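Local coordinates for putative MCP-type signal transduction protein (Campylobacter jejuni subsp. jejuni serotype O:2, PDB 4WY9) that probably senses chemical signals for chemotaxis through a periplasmic tandem-PAS domain, apparently recognising its ligands indirectly, at residues Ile41-Phe49 against Asn61-Phe70. Residues are numbered along the deposited sequence; the frame is centred on the assembly and turned at random.
Sequences ISGTLTEMF and NITNIITNTF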
loop_
_atom_site.group_PDB
_atom_site.type_symbol
_atom_site.label_atom_id
_atom_site.label_comp_id
_atom_site.label_asym_id
_atom_site.label_seq_id
_atom_site.Cartn_x
_atom_site.Cartn_y
_atom_site.Cartn_z
ATOM N N ILE A 41 -6.331 -6.543 -14.987
ATOM C CA ILE A 41 -5.181 -6.778 -15.858
ATOM C C ILE A 41 -4.654 -8.202 -15.660
ATOM O O ILE A 41 -4.276 -8.870 -16.615
ATOM C CB ILE A 41 -4.074 -5.728 -15.700
ATOM C CG1 ILE A 41 -2.891 -6.052 -16.595
ATOM C CG2 ILE A 41 -3.644 -5.606 -14.313
ATOM C CD1 ILE A 41 -2.082 -4.858 -16.974
ATOM N N SER A 42 -4.650 -8.709 -14.421
ATOM C CA SER A 42 -4.203 -10.069 -14.196
ATOM C C SER A 42 -5.120 -11.052 -14.950
ATOM O O SER A 42 -4.660 -12.037 -15.514
ATOM C CB SER A 42 -4.108 -10.425 -12.711
ATOM O OG SER A 42 -5.381 -10.472 -12.103
ATOM N N GLY A 43 -6.421 -10.782 -14.966
ATOM C CA GLY A 43 -7.330 -11.643 -15.685
ATOM C C GLY A 43 -7.034 -11.660 -17.170
ATOM O O GLY A 43 -6.975 -12.726 -17.819
ATOM N N THR A 44 -6.841 -10.485 -17.731
ATOM C CA THR A 44 -6.579 -10.358 -19.159
ATOM C C THR A 44 -5.241 -10.994 -19.523
ATOM O O THR A 44 -5.139 -11.700 -20.553
ATOM C CB THR A 44 -6.627 -8.871 -19.586
ATOM O OG1 THR A 44 -7.948 -8.352 -19.307
ATOM C CG2 THR A 44 -6.323 -8.709 -21.032
ATOM N N LEU A 45 -4.218 -10.789 -18.712
ATOM C CA LEU A 45 -2.915 -11.382 -19.008
ATOM C C LEU A 45 -2.914 -12.900 -18.845
ATOM O O LEU A 45 -2.355 -13.599 -19.661
ATOM C CB LEU A 45 -1.838 -10.729 -18.129
ATOM C CG LEU A 45 -1.478 -9.290 -18.463
ATOM C CD1 LEU A 45 -0.519 -8.686 -17.471
ATOM C CD2 LEU A 45 -0.930 -9.181 -19.893
ATOM N N THR A 46 -3.581 -13.423 -17.820
ATOM C CA THR A 46 -3.651 -14.872 -17.677
ATOM C C THR A 46 -4.418 -15.480 -18.858
ATOM O O THR A 46 -4.033 -16.524 -19.380
ATOM C CB THR A 46 -4.224 -15.274 -16.334
ATOM O OG1 THR A 46 -3.216 -15.049 -15.353
ATOM C CG2 THR A 46 -4.657 -16.726 -16.285
ATOM N N GLU A 47 -5.497 -14.852 -19.309
ATOM C CA GLU A 47 -6.203 -15.360 -20.476
ATOM C C GLU A 47 -5.247 -15.394 -21.673
ATOM O O GLU A 47 -5.221 -16.353 -22.427
ATOM C CB GLU A 47 -7.424 -14.510 -20.780
ATOM C CG GLU A 47 -8.230 -14.971 -21.998
ATOM C CD GLU A 47 -8.639 -16.459 -21.943
ATOM O OE1 GLU A 47 -8.925 -17.012 -20.843
ATOM O OE2 GLU A 47 -8.688 -17.105 -23.044
ATOM N N MET A 48 -4.421 -14.359 -21.832
ATOM C CA MET A 48 -3.444 -14.324 -22.913
ATOM C C MET A 48 -2.442 -15.453 -22.781
ATOM O O MET A 48 -2.140 -16.154 -23.752
ATOM C CB MET A 48 -2.736 -12.980 -22.964
ATOM C CG MET A 48 -1.549 -12.969 -23.928
ATOM S SD MET A 48 -0.584 -11.459 -23.806
ATOM C CE MET A 48 -1.669 -10.333 -24.618
ATOM N N PHE A 49 -1.845 -15.611 -21.600
ATOM C CA PHE A 49 -0.751 -16.571 -21.438
ATOM C C PHE A 49 -1.274 -17.995 -21.425
ATOM O O PHE A 49 -0.543 -18.944 -21.702
ATOM C CB PHE A 49 0.087 -16.255 -20.184
ATOM C CG PHE A 49 1.113 -15.182 -20.379
ATOM C CD1 PHE A 49 0.764 -13.839 -20.459
ATOM C CD2 PHE A 49 2.462 -15.500 -20.524
ATOM C CE1 PHE A 49 1.718 -12.850 -20.668
ATOM C CE2 PHE A 49 3.411 -14.508 -20.728
ATOM C CZ PHE A 49 3.043 -13.188 -20.784
ATOM N N ASN A 61 1.080 -6.322 -27.664
ATOM C CA ASN A 61 -0.223 -6.650 -27.086
ATOM C C ASN A 61 -0.167 -6.531 -25.580
ATOM O O ASN A 61 -1.070 -5.997 -24.949
ATOM C CB ASN A 61 -0.676 -8.021 -27.493
ATOM C CG ASN A 61 -1.262 -8.080 -28.904
ATOM O OD1 ASN A 61 -1.411 -7.038 -29.559
ATOM N ND2 ASN A 61 -1.575 -9.259 -29.365
ATOM N N ILE A 62 0.914 -7.024 -24.982
ATOM C CA ILE A 62 1.092 -6.919 -23.535
ATOM C C ILE A 62 1.213 -5.455 -23.114
ATOM O O ILE A 62 0.612 -5.024 -22.141
ATOM C CB ILE A 62 2.311 -7.734 -23.082
ATOM C CG1 ILE A 62 2.069 -9.219 -23.306
ATOM C CG2 ILE A 62 2.648 -7.455 -21.632
ATOM C CD1 ILE A 62 3.268 -10.108 -23.085
ATOM N N THR A 63 2.050 -4.690 -23.823
ATOM C CA THR A 63 2.235 -3.295 -23.510
ATOM C C THR A 63 0.929 -2.533 -23.509
ATOM O O THR A 63 0.673 -1.720 -22.632
ATOM C CB THR A 63 3.201 -2.606 -24.505
ATOM O OG1 THR A 63 4.476 -3.254 -24.436
ATOM C CG2 THR A 63 3.336 -1.151 -24.189
ATOM N N ASN A 64 0.096 -2.779 -24.508
ATOM C CA ASN A 64 -1.145 -2.039 -24.653
ATOM C C ASN A 64 -2.093 -2.369 -23.545
ATOM O O ASN A 64 -2.809 -1.487 -23.071
ATOM C CB ASN A 64 -1.773 -2.343 -26.002
ATOM C CG ASN A 64 -0.974 -1.810 -27.136
ATOM O OD1 ASN A 64 -0.115 -0.928 -26.970
ATOM N ND2 ASN A 64 -1.229 -2.330 -28.300
ATOM N N ILE A 65 -2.106 -3.626 -23.088
ATOM C CA ILE A 65 -2.955 -3.996 -21.941
ATOM C C ILE A 65 -2.534 -3.232 -20.688
ATOM O O ILE A 65 -3.381 -2.723 -19.936
ATOM C CB ILE A 65 -2.902 -5.520 -21.701
ATOM C CG1 ILE A 65 -3.619 -6.238 -22.841
ATOM C CG2 ILE A 65 -3.442 -5.893 -20.349
ATOM C CD1 ILE A 65 -3.335 -7.717 -22.867
ATOM N N ILE A 66 -1.229 -3.114 -20.459
ATOM C CA ILE A 66 -0.754 -2.363 -19.308
ATOM C C ILE A 66 -1.073 -0.888 -19.411
ATOM O O ILE A 66 -1.654 -0.288 -18.473
ATOM C CB ILE A 66 0.783 -2.528 -19.120
ATOM C CG1 ILE A 66 1.146 -3.987 -18.889
ATOM C CG2 ILE A 66 1.288 -1.679 -17.973
ATOM C CD1 ILE A 66 2.652 -4.253 -18.971
ATOM N N THR A 67 -0.741 -0.268 -20.529
ATOM C CA THR A 67 -0.886 1.168 -20.621
ATOM C C THR A 67 -2.353 1.588 -20.686
ATOM O O THR A 67 -2.711 2.626 -20.143
ATOM C CB THR A 67 -0.097 1.784 -21.799
ATOM O OG1 THR A 67 -0.556 1.226 -23.028
ATOM C CG2 THR A 67 1.365 1.478 -21.698
ATOM N N ASN A 68 -3.210 0.777 -21.304
ATOM C CA ASN A 68 -4.622 1.048 -21.336
ATOM C C ASN A 68 -5.244 0.948 -19.932
ATOM O O ASN A 68 -6.178 1.685 -19.616
ATOM C CB ASN A 68 -5.344 0.126 -22.328
ATOM C CG ASN A 68 -5.074 0.489 -23.789
ATOM O OD1 ASN A 68 -4.733 1.622 -24.119
ATOM N ND2 ASN A 68 -5.231 -0.500 -24.690
ATOM N N THR A 69 -4.790 0.018 -19.130
ATOM C CA THR A 69 -5.329 -0.235 -17.812
ATOM C C THR A 69 -4.946 0.843 -16.861
ATOM O O THR A 69 -5.737 1.244 -16.013
ATOM C CB THR A 69 -4.845 -1.596 -17.244
ATOM O OG1 THR A 69 -5.222 -2.698 -18.084
ATOM C CG2 THR A 69 -5.367 -1.837 -15.817
ATOM N N PHE A 70 -3.696 1.317 -16.971
ATOM C CA PHE A 70 -3.161 2.275 -16.026
ATOM C C PHE A 70 -3.047 3.711 -16.528
ATOM O O PHE A 70 -2.397 4.532 -15.900
ATOM C CB PHE A 70 -1.830 1.767 -15.539
ATOM C CG PHE A 70 -1.929 0.454 -14.875
ATOM C CD1 PHE A 70 -2.419 0.361 -13.579
ATOM C CD2 PHE A 70 -1.603 -0.695 -15.547
ATOM C CE1 PHE A 70 -2.550 -0.881 -12.970
ATOM C CE2 PHE A 70 -1.718 -1.939 -14.955
ATOM C CZ PHE A 70 -2.170 -2.044 -13.653
#
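Ile-41 lodges as a knob among Ile-65, Ile-66, Thr-69 and Phe-70, its CD1 meeting the edge of the Phe-70 ring at CE2 (3.6 Å). With CG1 anti to the backbone nitrogen (chi1 178°), the extended arm reaches the opposing backbone, bringing CD1 to 3.7 Å from Ile-66 CA. Ile-65 returns the gesture, a knob among Ile-41, Thr-44, Leu-45 and Met-48. Its two branches divide the work: CG2 lies 3.8 Å from Ile-41 CD1, while CD1 fits between the methyls Thr-44 CG2 and Met-48 CE, 3.6 Å from each. This reciprocal knobs-into-holes packing joins two nearly antiparallel helices, the segment axes at 168° and 10.5 Å apart at closest. The extended Met-48 carries SD to Ile-62 CG1 (3.5 Å), the two side chains crossing at about a right angle, and its bend at chi3 (-74°) turns CE toward Ile-65 CD1 and Asn-61 CB. Thr-69 OG1 donates a hydrogen bond to Ile-65 O (2.6 Å); it and the Thr-69 backbone N-H reach this oxygen from opposite faces of its carbonyl plane. Thus the C-terminal part of helix 8-51 pairs with helix 59-70, both lying on the antiparallel sheet where Leu-45 and Ile-62 meet Leu-81 of strand 78-83 and Ile-41 meets Ile-183 of strand 179-188.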